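PDB 4LGV: glucose-6-phosphate 1-dehydrogenase from Mycobacterium avium, which probably catalyses the NADP-linked oxidation of glucose 6-phosphate to 6-phosphogluconolactone, the entry step of the pentose phosphate pathway. Local coordinates for residues Ala160-Phe165 with Leu189-Phe194; Leu140-Val145 with Asn176-Ala181; Val251-Leu256 with Glu439-Val444. All blocks are in the same frame, centred on the assembly; numbering follows the deposited sequence.

Contact 1. Residues Ala160-Phe165 with Leu189-Phe194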
loop_
_atom_site.group_PDB
_atom_site.type_symbol
_atom_site.label_atom_id
_atom_site.label_comp_id
_atom_site.label_asym_id
_atom_site.label_seq_id
_atom_site.Cartn_x
_atom_site.Cartn_y
_atom_site.Cartn_z
ATOM N N ALA A 160 -43.954 -11.654 3.844
ATOM C CA ALA A 160 -43.274 -11.044 2.713
ATOM C C ALA A 160 -44.201 -9.999 2.116
ATOM O O ALA A 160 -45.329 -10.318 1.704
ATOM C CB ALA A 160 -42.930 -12.094 1.710
ATOM N N VAL A 161 -43.732 -8.762 2.052
ATOM C CA VAL A 161 -44.532 -7.664 1.532
ATOM C C VAL A 161 -44.047 -7.188 0.188
ATOM O O VAL A 161 -42.846 -6.885 0.007
ATOM C CB VAL A 161 -44.605 -6.435 2.517
ATOM C CG1 VAL A 161 -45.398 -6.821 3.716
ATOM C CG2 VAL A 161 -43.247 -5.979 2.964
ATOM N N GLU A 162 -44.975 -7.085 -0.763
ATOM C CA GLU A 162 -44.598 -6.568 -2.094
ATOM C C GLU A 162 -44.329 -5.096 -2.065
ATOM O O GLU A 162 -45.011 -4.358 -1.407
ATOM C CB GLU A 162 -45.704 -6.834 -3.144
ATOM C CG GLU A 162 -45.526 -8.155 -3.858
ATOM C CD GLU A 162 -44.235 -8.197 -4.626
ATOM O OE1 GLU A 162 -43.704 -9.298 -4.874
ATOM O OE2 GLU A 162 -43.727 -7.135 -4.983
ATOM N N LYS A 163 -43.348 -4.668 -2.825
ATOM C CA LYS A 163 -43.112 -3.263 -3.089
ATOM C C LYS A 163 -44.374 -2.570 -3.641
ATOM O O LYS A 163 -45.093 -3.174 -4.418
ATOM C CB LYS A 163 -42.025 -3.258 -4.160
ATOM C CG LYS A 163 -41.642 -1.955 -4.792
ATOM C CD LYS A 163 -40.399 -2.255 -5.614
ATOM C CE LYS A 163 -40.007 -1.216 -6.664
ATOM N NZ LYS A 163 -38.586 -1.482 -7.061
ATOM N N PRO A 164 -44.619 -1.297 -3.304
ATOM C CA PRO A 164 -43.789 -0.435 -2.473
ATOM C C PRO A 164 -44.064 -0.634 -0.994
ATOM O O PRO A 164 -45.152 -1.092 -0.610
ATOM C CB PRO A 164 -44.203 0.974 -2.901
ATOM C CG PRO A 164 -45.645 0.819 -3.280
ATOM C CD PRO A 164 -45.709 -0.537 -3.948
ATOM N N PHE A 165 -43.058 -0.331 -0.199
ATOM C CA PHE A 165 -43.167 -0.316 1.248
ATOM C C PHE A 165 -42.677 1.054 1.706
ATOM O O PHE A 165 -41.707 1.148 2.428
ATOM C CB PHE A 165 -42.361 -1.468 1.923
ATOM C CG PHE A 165 -41.452 -2.200 0.989
ATOM C CD1 PHE A 165 -40.191 -1.694 0.672
ATOM C CD2 PHE A 165 -41.865 -3.400 0.402
ATOM C CE1 PHE A 165 -39.362 -2.387 -0.221
ATOM C CE2 PHE A 165 -41.038 -4.077 -0.476
ATOM C CZ PHE A 165 -39.800 -3.577 -0.789
ATOM N N LEU A 189 -39.914 -9.663 5.292
ATOM C CA LEU A 189 -39.223 -9.795 4.027
ATOM C C LEU A 189 -39.790 -8.801 3.018
ATOM O O LEU A 189 -40.929 -8.933 2.528
ATOM C CB LEU A 189 -39.391 -11.215 3.502
ATOM C CG LEU A 189 -39.011 -12.347 4.463
ATOM C CD1 LEU A 189 -39.343 -13.719 3.902
ATOM C CD2 LEU A 189 -37.567 -12.295 4.743
ATOM N N ARG A 190 -38.996 -7.786 2.716
ATOM C CA ARG A 190 -39.469 -6.730 1.836
ATOM C C ARG A 190 -39.086 -7.089 0.405
ATOM O O ARG A 190 -37.919 -7.033 0.058
ATOM C CB ARG A 190 -38.883 -5.396 2.259
ATOM C CG ARG A 190 -39.159 -5.097 3.719
ATOM C CD ARG A 190 -38.548 -3.781 4.154
ATOM N NE ARG A 190 -38.857 -3.505 5.554
ATOM C CZ ARG A 190 -38.208 -4.041 6.593
ATOM N NH1 ARG A 190 -37.160 -4.863 6.439
ATOM N NH2 ARG A 190 -38.586 -3.719 7.800
ATOM N N VAL A 191 -40.076 -7.482 -0.403
ATOM C CA VAL A 191 -39.841 -8.048 -1.716
ATOM C C VAL A 191 -39.695 -6.950 -2.776
ATOM O O VAL A 191 -40.623 -6.129 -3.005
ATOM C CB VAL A 191 -41.013 -8.944 -2.122
ATOM C CG1 VAL A 191 -40.758 -9.602 -3.462
ATOM C CG2 VAL A 191 -41.291 -10.038 -1.067
ATOM N N ASP A 192 -38.527 -6.914 -3.402
ATOM C CA ASP A 192 -38.260 -5.976 -4.491
ATOM C C ASP A 192 -37.674 -6.792 -5.614
ATOM O O ASP A 192 -36.562 -7.293 -5.498
ATOM C CB ASP A 192 -37.290 -4.884 -4.033
ATOM C CG ASP A 192 -37.011 -3.823 -5.116
ATOM O OD1 ASP A 192 -37.155 -4.104 -6.319
ATOM O OD2 ASP A 192 -36.670 -2.676 -4.742
ATOM N N HIS A 193 -38.440 -6.944 -6.698
ATOM C CA HIS A 193 -38.049 -7.838 -7.785
ATOM C C HIS A 193 -36.685 -7.521 -8.337
ATOM O O HIS A 193 -35.965 -8.429 -8.692
ATOM C CB HIS A 193 -39.089 -7.815 -8.891
ATOM C CG HIS A 193 -40.448 -8.115 -8.385
ATOM N ND1 HIS A 193 -41.583 -7.816 -9.094
ATOM C CD2 HIS A 193 -40.854 -8.633 -7.197
ATOM C CE1 HIS A 193 -42.631 -8.140 -8.364
ATOM N NE2 HIS A 193 -42.218 -8.644 -7.215
ATOM N N PHE A 194 -36.312 -6.231 -8.365
ATOM C CA PHE A 194 -34.964 -5.864 -8.831
ATOM C C PHE A 194 -33.838 -6.559 -8.048
ATOM O O PHE A 194 -32.869 -7.011 -8.634
ATOM C CB PHE A 194 -34.741 -4.376 -8.818
ATOM C CG PHE A 194 -35.486 -3.646 -9.899
ATOM C CD1 PHE A 194 -35.220 -3.881 -11.233
ATOM C CD2 PHE A 194 -36.425 -2.716 -9.589
ATOM C CE1 PHE A 194 -35.903 -3.207 -12.227
ATOM C CE2 PHE A 194 -37.123 -2.056 -10.573
ATOM C CZ PHE A 194 -36.868 -2.281 -11.899
HETATM O O HOH W 1 -35.670 -0.897 -6.172
#

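Contact 2. Residues Leu140-Val145 with Asn176-Ala181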
loop_
_atom_site.group_PDB
_atom_site.type_symbol
_atom_site.label_atom_id
_atom_site.label_comp_id
_atom_site.label_asym_id
_atom_site.label_seq_id
_atom_site.Cartn_x
_atom_site.Cartn_y
_atom_site.Cartn_z
ATOM N N LEU A 140 -53.053 -1.858 2.779
ATOM C CA LEU A 140 -53.564 -3.040 3.476
ATOM C C LEU A 140 -52.545 -3.925 4.200
ATOM O O LEU A 140 -52.940 -4.860 4.911
ATOM C CB LEU A 140 -54.387 -3.859 2.498
ATOM C CG LEU A 140 -55.638 -3.136 2.008
ATOM C CD1 LEU A 140 -56.364 -3.947 0.935
ATOM C CD2 LEU A 140 -56.592 -2.864 3.161
ATOM N N PHE A 141 -51.247 -3.620 4.110
ATOM C CA PHE A 141 -50.237 -4.462 4.773
ATOM C C PHE A 141 -50.450 -4.523 6.276
ATOM O O PHE A 141 -50.406 -5.597 6.916
ATOM C CB PHE A 141 -48.810 -3.973 4.464
ATOM C CG PHE A 141 -48.401 -4.119 3.014
ATOM C CD1 PHE A 141 -49.009 -5.025 2.186
ATOM C CD2 PHE A 141 -47.359 -3.363 2.506
ATOM C CE1 PHE A 141 -48.610 -5.173 0.875
ATOM C CE2 PHE A 141 -46.952 -3.497 1.192
ATOM C CZ PHE A 141 -47.575 -4.408 0.376
ATOM N N ALA A 142 -50.580 -3.344 6.868
ATOM C CA ALA A 142 -50.653 -3.265 8.321
ATOM C C ALA A 142 -51.959 -3.867 8.815
ATOM O O ALA A 142 -51.952 -4.665 9.746
ATOM C CB ALA A 142 -50.490 -1.835 8.787
ATOM N N PRO A 143 -53.076 -3.526 8.166
ATOM C CA PRO A 143 -54.324 -4.146 8.615
ATOM C C PRO A 143 -54.308 -5.674 8.566
ATOM O O PRO A 143 -54.836 -6.305 9.471
ATOM C CB PRO A 143 -55.369 -3.574 7.648
ATOM C CG PRO A 143 -54.846 -2.224 7.292
ATOM C CD PRO A 143 -53.337 -2.394 7.243
ATOM N N ILE A 144 -53.714 -6.257 7.520
ATOM C CA ILE A 144 -53.626 -7.704 7.404
ATOM C C ILE A 144 -52.764 -8.290 8.529
ATOM O O ILE A 144 -53.125 -9.265 9.193
ATOM C CB ILE A 144 -53.030 -8.102 6.036
ATOM C CG1 ILE A 144 -54.025 -7.804 4.929
ATOM C CG2 ILE A 144 -52.678 -9.587 6.023
ATOM C CD1 ILE A 144 -53.456 -7.848 3.533
ATOM N N VAL A 145 -51.596 -7.709 8.722
ATOM C CA VAL A 145 -50.640 -8.210 9.723
ATOM C C VAL A 145 -51.203 -8.035 11.148
ATOM O O VAL A 145 -51.079 -8.911 12.012
ATOM C CB VAL A 145 -49.305 -7.477 9.567
ATOM C CG1 VAL A 145 -48.427 -7.691 10.783
ATOM C CG2 VAL A 145 -48.571 -7.981 8.340
ATOM N N ASN A 176 -43.275 0.675 8.810
ATOM C CA ASN A 176 -42.407 -0.184 9.587
ATOM C C ASN A 176 -42.742 -0.307 11.076
ATOM O O ASN A 176 -42.595 -1.374 11.666
ATOM C CB ASN A 176 -40.986 0.312 9.465
ATOM C CG ASN A 176 -40.014 -0.761 9.764
ATOM O OD1 ASN A 176 -39.973 -1.754 9.042
ATOM N ND2 ASN A 176 -39.236 -0.606 10.839
ATOM N N ALA A 177 -43.125 0.809 11.688
ATOM C CA ALA A 177 -43.479 0.831 13.120
ATOM C C ALA A 177 -44.690 -0.050 13.354
ATOM O O ALA A 177 -44.733 -0.785 14.331
ATOM C CB ALA A 177 -43.766 2.268 13.619
ATOM N N ARG A 178 -45.656 0.000 12.437
ATOM C CA ARG A 178 -46.846 -0.829 12.579
ATOM C C ARG A 178 -46.545 -2.336 12.438
ATOM O O ARG A 178 -47.049 -3.142 13.210
ATOM C CB ARG A 178 -47.896 -0.377 11.596
ATOM C CG ARG A 178 -48.425 1.020 11.918
ATOM C CD ARG A 178 -49.601 1.370 11.025
ATOM N NE ARG A 178 -50.777 0.579 11.370
ATOM C CZ ARG A 178 -51.951 0.654 10.741
ATOM N NH1 ARG A 178 -52.134 1.481 9.707
ATOM N NH2 ARG A 178 -52.950 -0.124 11.133
ATOM N N LEU A 179 -45.662 -2.696 11.520
ATOM C CA LEU A 179 -45.239 -4.095 11.374
ATOM C C LEU A 179 -44.413 -4.590 12.578
ATOM O O LEU A 179 -44.625 -5.700 13.070
ATOM C CB LEU A 179 -44.440 -4.293 10.072
ATOM C CG LEU A 179 -45.132 -3.884 8.765
ATOM C CD1 LEU A 179 -44.270 -4.197 7.566
ATOM C CD2 LEU A 179 -46.471 -4.563 8.632
ATOM N N ARG A 180 -43.478 -3.766 13.027
ATOM C CA ARG A 180 -42.566 -4.171 14.104
ATOM C C ARG A 180 -43.275 -4.241 15.474
ATOM O O ARG A 180 -42.793 -4.879 16.394
ATOM C CB ARG A 180 -41.360 -3.241 14.159
ATOM C CG ARG A 180 -40.431 -3.377 12.967
ATOM C CD ARG A 180 -39.596 -4.678 12.988
ATOM N NE ARG A 180 -39.355 -5.216 14.356
ATOM C CZ ARG A 180 -38.397 -4.849 15.206
ATOM N NH1 ARG A 180 -37.493 -3.944 14.891
ATOM N NH2 ARG A 180 -38.353 -5.407 16.400
ATOM N N ALA A 181 -44.441 -3.628 15.587
ATOM C CA ALA A 181 -45.224 -3.798 16.788
ATOM C C ALA A 181 -45.617 -5.272 16.985
ATOM O O ALA A 181 -45.818 -5.686 18.102
ATOM C CB ALA A 181 -46.494 -2.932 16.730
#

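Contact 3. Residues Val251-Leu256 with Glu439-Val444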
loop_
_atom_site.group_PDB
_atom_site.type_symbol
_atom_site.label_atom_id
_atom_site.label_comp_id
_atom_site.label_asym_id
_atom_site.label_seq_id
_atom_site.Cartn_x
_atom_site.Cartn_y
_atom_site.Cartn_z
ATOM N N VAL A 251 -35.942 2.488 -8.724
ATOM C CA VAL A 251 -34.656 1.744 -8.864
ATOM C C VAL A 251 -33.478 2.229 -8.023
ATOM O O VAL A 251 -32.566 1.443 -7.704
ATOM C CB VAL A 251 -34.190 1.661 -10.345
ATOM C CG1 VAL A 251 -35.216 0.965 -11.208
ATOM C CG2 VAL A 251 -33.970 3.049 -10.932
ATOM N N VAL A 252 -33.481 3.492 -7.639
ATOM C CA VAL A 252 -32.326 4.052 -6.947
ATOM C C VAL A 252 -32.302 3.752 -5.445
ATOM O O VAL A 252 -31.308 3.212 -4.933
ATOM C CB VAL A 252 -32.193 5.566 -7.192
ATOM C CG1 VAL A 252 -31.012 6.143 -6.418
ATOM C CG2 VAL A 252 -31.975 5.838 -8.664
ATOM N N GLN A 253 -33.389 4.109 -4.772
ATOM C CA GLN A 253 -33.493 4.047 -3.319
ATOM C C GLN A 253 -33.084 2.701 -2.744
ATOM O O GLN A 253 -32.382 2.635 -1.744
ATOM C CB GLN A 253 -34.925 4.405 -2.889
ATOM C CG GLN A 253 -35.226 4.267 -1.395
ATOM C CD GLN A 253 -35.703 2.880 -1.023
ATOM O OE1 GLN A 253 -36.544 2.315 -1.693
ATOM N NE2 GLN A 253 -35.141 2.307 0.042
ATOM N N ASN A 254 -33.530 1.638 -3.360
ATOM C CA ASN A 254 -33.280 0.277 -2.868
ATOM C C ASN A 254 -32.275 -0.441 -3.781
ATOM O O ASN A 254 -31.153 -0.690 -3.383
ATOM C CB ASN A 254 -34.602 -0.500 -2.746
ATOM C CG ASN A 254 -34.489 -1.720 -1.874
ATOM O OD1 ASN A 254 -33.722 -1.735 -0.937
ATOM N ND2 ASN A 254 -35.246 -2.759 -2.186
ATOM N N HIS A 255 -32.669 -0.736 -5.016
ATOM C CA HIS A 255 -31.854 -1.581 -5.912
ATOM C C HIS A 255 -30.428 -1.089 -6.119
ATOM O O HIS A 255 -29.462 -1.799 -5.787
ATOM C CB HIS A 255 -32.568 -1.726 -7.261
ATOM C CG HIS A 255 -31.875 -2.617 -8.249
ATOM N ND1 HIS A 255 -31.359 -3.843 -7.911
ATOM C CD2 HIS A 255 -31.653 -2.478 -9.585
ATOM C CE1 HIS A 255 -30.815 -4.407 -8.981
ATOM N NE2 HIS A 255 -30.999 -3.612 -10.015
ATOM N N LEU A 256 -30.278 0.116 -6.658
ATOM C CA LEU A 256 -28.971 0.563 -7.074
ATOM C C LEU A 256 -28.089 0.910 -5.892
ATOM O O LEU A 256 -26.897 0.648 -5.926
ATOM C CB LEU A 256 -29.063 1.725 -8.061
ATOM C CG LEU A 256 -29.622 1.400 -9.420
ATOM C CD1 LEU A 256 -29.612 2.603 -10.366
ATOM C CD2 LEU A 256 -28.856 0.270 -10.074
ATOM N N GLU A 439 -31.677 4.365 6.064
ATOM C CA GLU A 439 -30.549 5.122 5.576
ATOM C C GLU A 439 -30.700 5.498 4.117
ATOM O O GLU A 439 -30.348 6.596 3.736
ATOM C CB GLU A 439 -29.233 4.335 5.712
ATOM C CG GLU A 439 -28.732 4.141 7.138
ATOM C CD GLU A 439 -28.470 5.425 7.884
ATOM O OE1 GLU A 439 -27.966 6.416 7.308
ATOM O OE2 GLU A 439 -28.808 5.460 9.070
ATOM N N THR A 440 -31.207 4.605 3.280
ATOM C CA THR A 440 -31.330 4.945 1.856
ATOM C C THR A 440 -32.411 5.976 1.614
ATOM O O THR A 440 -32.266 6.802 0.722
ATOM C CB THR A 440 -31.545 3.733 0.955
ATOM O OG1 THR A 440 -32.639 2.971 1.435
ATOM C CG2 THR A 440 -30.279 2.844 0.975
ATOM N N TRP A 441 -33.475 5.955 2.423
ATOM C CA TRP A 441 -34.482 7.023 2.352
ATOM C C TRP A 441 -33.889 8.369 2.782
ATOM O O TRP A 441 -34.117 9.369 2.116
ATOM C CB TRP A 441 -35.738 6.703 3.188
ATOM C CG TRP A 441 -36.699 5.720 2.486
ATOM C CD1 TRP A 441 -37.045 4.470 2.917
ATOM C CD2 TRP A 441 -37.342 5.909 1.240
ATOM N NE1 TRP A 441 -37.875 3.868 2.021
ATOM C CE2 TRP A 441 -38.065 4.719 0.964
ATOM C CE3 TRP A 441 -37.356 6.948 0.299
ATOM C CZ2 TRP A 441 -38.825 4.555 -0.195
ATOM C CZ3 TRP A 441 -38.119 6.789 -0.853
ATOM C CH2 TRP A 441 -38.847 5.601 -1.085
ATOM N N ARG A 442 -33.078 8.379 3.847
ATOM C CA ARG A 442 -32.398 9.617 4.244
ATOM C C ARG A 442 -31.552 10.142 3.088
ATOM O O ARG A 442 -31.591 11.325 2.774
ATOM C CB ARG A 442 -31.493 9.363 5.446
ATOM C CG ARG A 442 -30.563 10.534 5.775
ATOM C CD ARG A 442 -29.547 10.217 6.852
ATOM N NE ARG A 442 -28.599 9.156 6.481
ATOM C CZ ARG A 442 -27.573 9.279 5.637
ATOM N NH1 ARG A 442 -27.316 10.407 5.014
ATOM N NH2 ARG A 442 -26.767 8.253 5.420
ATOM N N ILE A 443 -30.814 9.244 2.436
ATOM C CA ILE A 443 -29.932 9.632 1.349
ATOM C C ILE A 443 -30.676 10.300 0.202
ATOM O O ILE A 443 -30.252 11.353 -0.264
ATOM C CB ILE A 443 -29.110 8.430 0.851
ATOM C CG1 ILE A 443 -28.109 8.040 1.923
ATOM C CG2 ILE A 443 -28.345 8.759 -0.406
ATOM C CD1 ILE A 443 -27.543 6.662 1.758
ATOM N N VAL A 444 -31.800 9.731 -0.218
ATOM C CA VAL A 444 -32.522 10.239 -1.420
ATOM C C VAL A 444 -33.514 11.363 -1.112
ATOM O O VAL A 444 -33.945 12.072 -2.006
ATOM C CB VAL A 444 -33.255 9.127 -2.210
ATOM C CG1 VAL A 444 -32.295 8.029 -2.635
ATOM C CG2 VAL A 444 -34.425 8.528 -1.425
HETATM O O HOH W 2 -32.107 -0.398 0.886
#

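Contact 1. Residues Ala160-Phe165 with Leu189-Phe194
Strands 158-162 and 188-191 pair in the parallel sheet of the coenzyme domain, within one beta-alpha-beta unit, and run on into Glu-Lys-Pro and Arg-Val-Asp-His-Phe, which correspond to motifs of the glucose-6-phosphate dehydrogenase family. The parallel pairing rests on Val161 N bonding to Leu189 O (2.8 Å) and Val191 N to Val161 O (2.9 Å), and Lys163 N extends the ladder to Val191 O. His193 NE2 donates to Glu162 OE1 over 2.8 Å from the syn side, 26° out of the carboxylate plane, with the oxygen close to the imidazole plane; Tyr133 OH holds the same oxygen. Lys163, its chain extended from a CG anti to the backbone N (chi1 173°), sets NZ above the carboxylate plane of Asp192, 3.1 Å from OD1, in a salt bridge. Phe194 N approaches OD1 from the opposite face, closing an Asx turn. The Phe165 ring receives Arg190 CB over one face, 3.7 Å from its centroid. Asp250 O also binds Lys163 NZ, while Asn254 ND2 binds Asp192 OD2. Glu162, Lys163 and Asp192 each have more than one polar partner, which would restrict how they turn at the C-terminal ends of the strands, consistent with a place lining the active-site cleft.

Contact 2. Residues Leu140-Val145 with Asn176-Ala181
Arg178 lays its guanidinium flat against the methyl of Ala142. The evidence for face-on contact is the height of Ala142 CB, 3.4 Å above the guanidinium plane and over its centre; in support, CB is 3.5 Å from Arg178 CZ and 3.8 Å from both NH1 and NH2 of that residue. A bend at the third torsion (chi3 70°) folds the arginine across the neighbouring helix, where NH2 forms a salt bridge with Glu146, one residue beyond Val145. Leu179 makes the second, wholly apolar meeting. Its CD2 reaches Val145 CG2 at 4.0 Å, the two branched side chains crossing at about a right angle. The same Leu179 methyl comes within 4.4 Å of Ala142 CA, so it sits between the Ala142 and Val145 positions, about one turn apart. No hydrogen bond joins the segments; the arginine plane lies directly on the alanine methyl. The short helix axes run 9.5 Å apart and almost parallel, at 8°. Both helices, 141-150 and 169-180, cover one face of the parallel sheet: Phe141 rests on Val161 of strand 158-162 and on Leu134 of strand 130-134, Val145 packs on Val159, and Leu179 packs on Ile188 of strand 188-191.

Contact 3. Residues Val251-Leu256 with Glu439-Val444
Polar contact first: the side-chain amide of Gln253 donates through NE2 to Thr440 OG1, 2.9 Å away, with an N-H...O angle of 153° and the oxygen near the amide plane. Besides accepting from Gln253, Thr440 OG1 is within hydrogen-bonding reach of the Ala436 and Ile437 carbonyls in its own helix, to one or other of which it can give its single proton. A water donates to Asn254 OD1 at 2.8 Å and makes a weak link to the threonine hydroxyl.

Stacking comes next. The bend of Gln253 at its second torsion brings the amide over the Trp441 indole, and the third torsion turns its plane to within 8° of the ring. Its CG sits over the six-membered ring, 3.5 Å from the centroid, a CH-pi contact. One glutamine thus gives its flat face to the tryptophan and its N-H to the threonine.

Apolar packing completes the interface: Val444 CG1 meets Gln253 CA at 4.2 Å and, more loosely, Val252 CG1 at 4.4 Å.

Backbone geometry adds a local irregularity. Leu256 N bonds to Val251 O, a wider pi-type turn, and the N atoms of Asn254 and His255 have no bond to the turn before, which marks a kink.

The axes pass 9.2 Å apart, at 145° between N-to-C directions. Val252 also packs on Leu337 of strand 335-340, placing the pair in the helix-backed mixed sheet that characterises the C-terminal domain of glucose-6-phosphate dehydrogenases.

From the N terminus, 140-145 comes first, then 160-165, 176-181 and 189-194, so contacts 1 and 2 cross: each closes a loop of a few tens of residues that begins or ends inside the other. Contact 1 joins neighbouring strands; contact 2 joins helix 141-150, which precedes strand 158-162, to helix 169-180, which connects the two strands of contact 1. They meet where Arg190 NH2 bonds to Asn176 OD1 and where Phe141 packs on Val161. Contact 3 opens only after both have closed and, with 182 residues between its segments, brings together distant parts of the C-terminal domain. It touches contact 1 through Asp192 with Asn254 and Phe194 with Val251, a junction between the two domains, but does not touch contact 2.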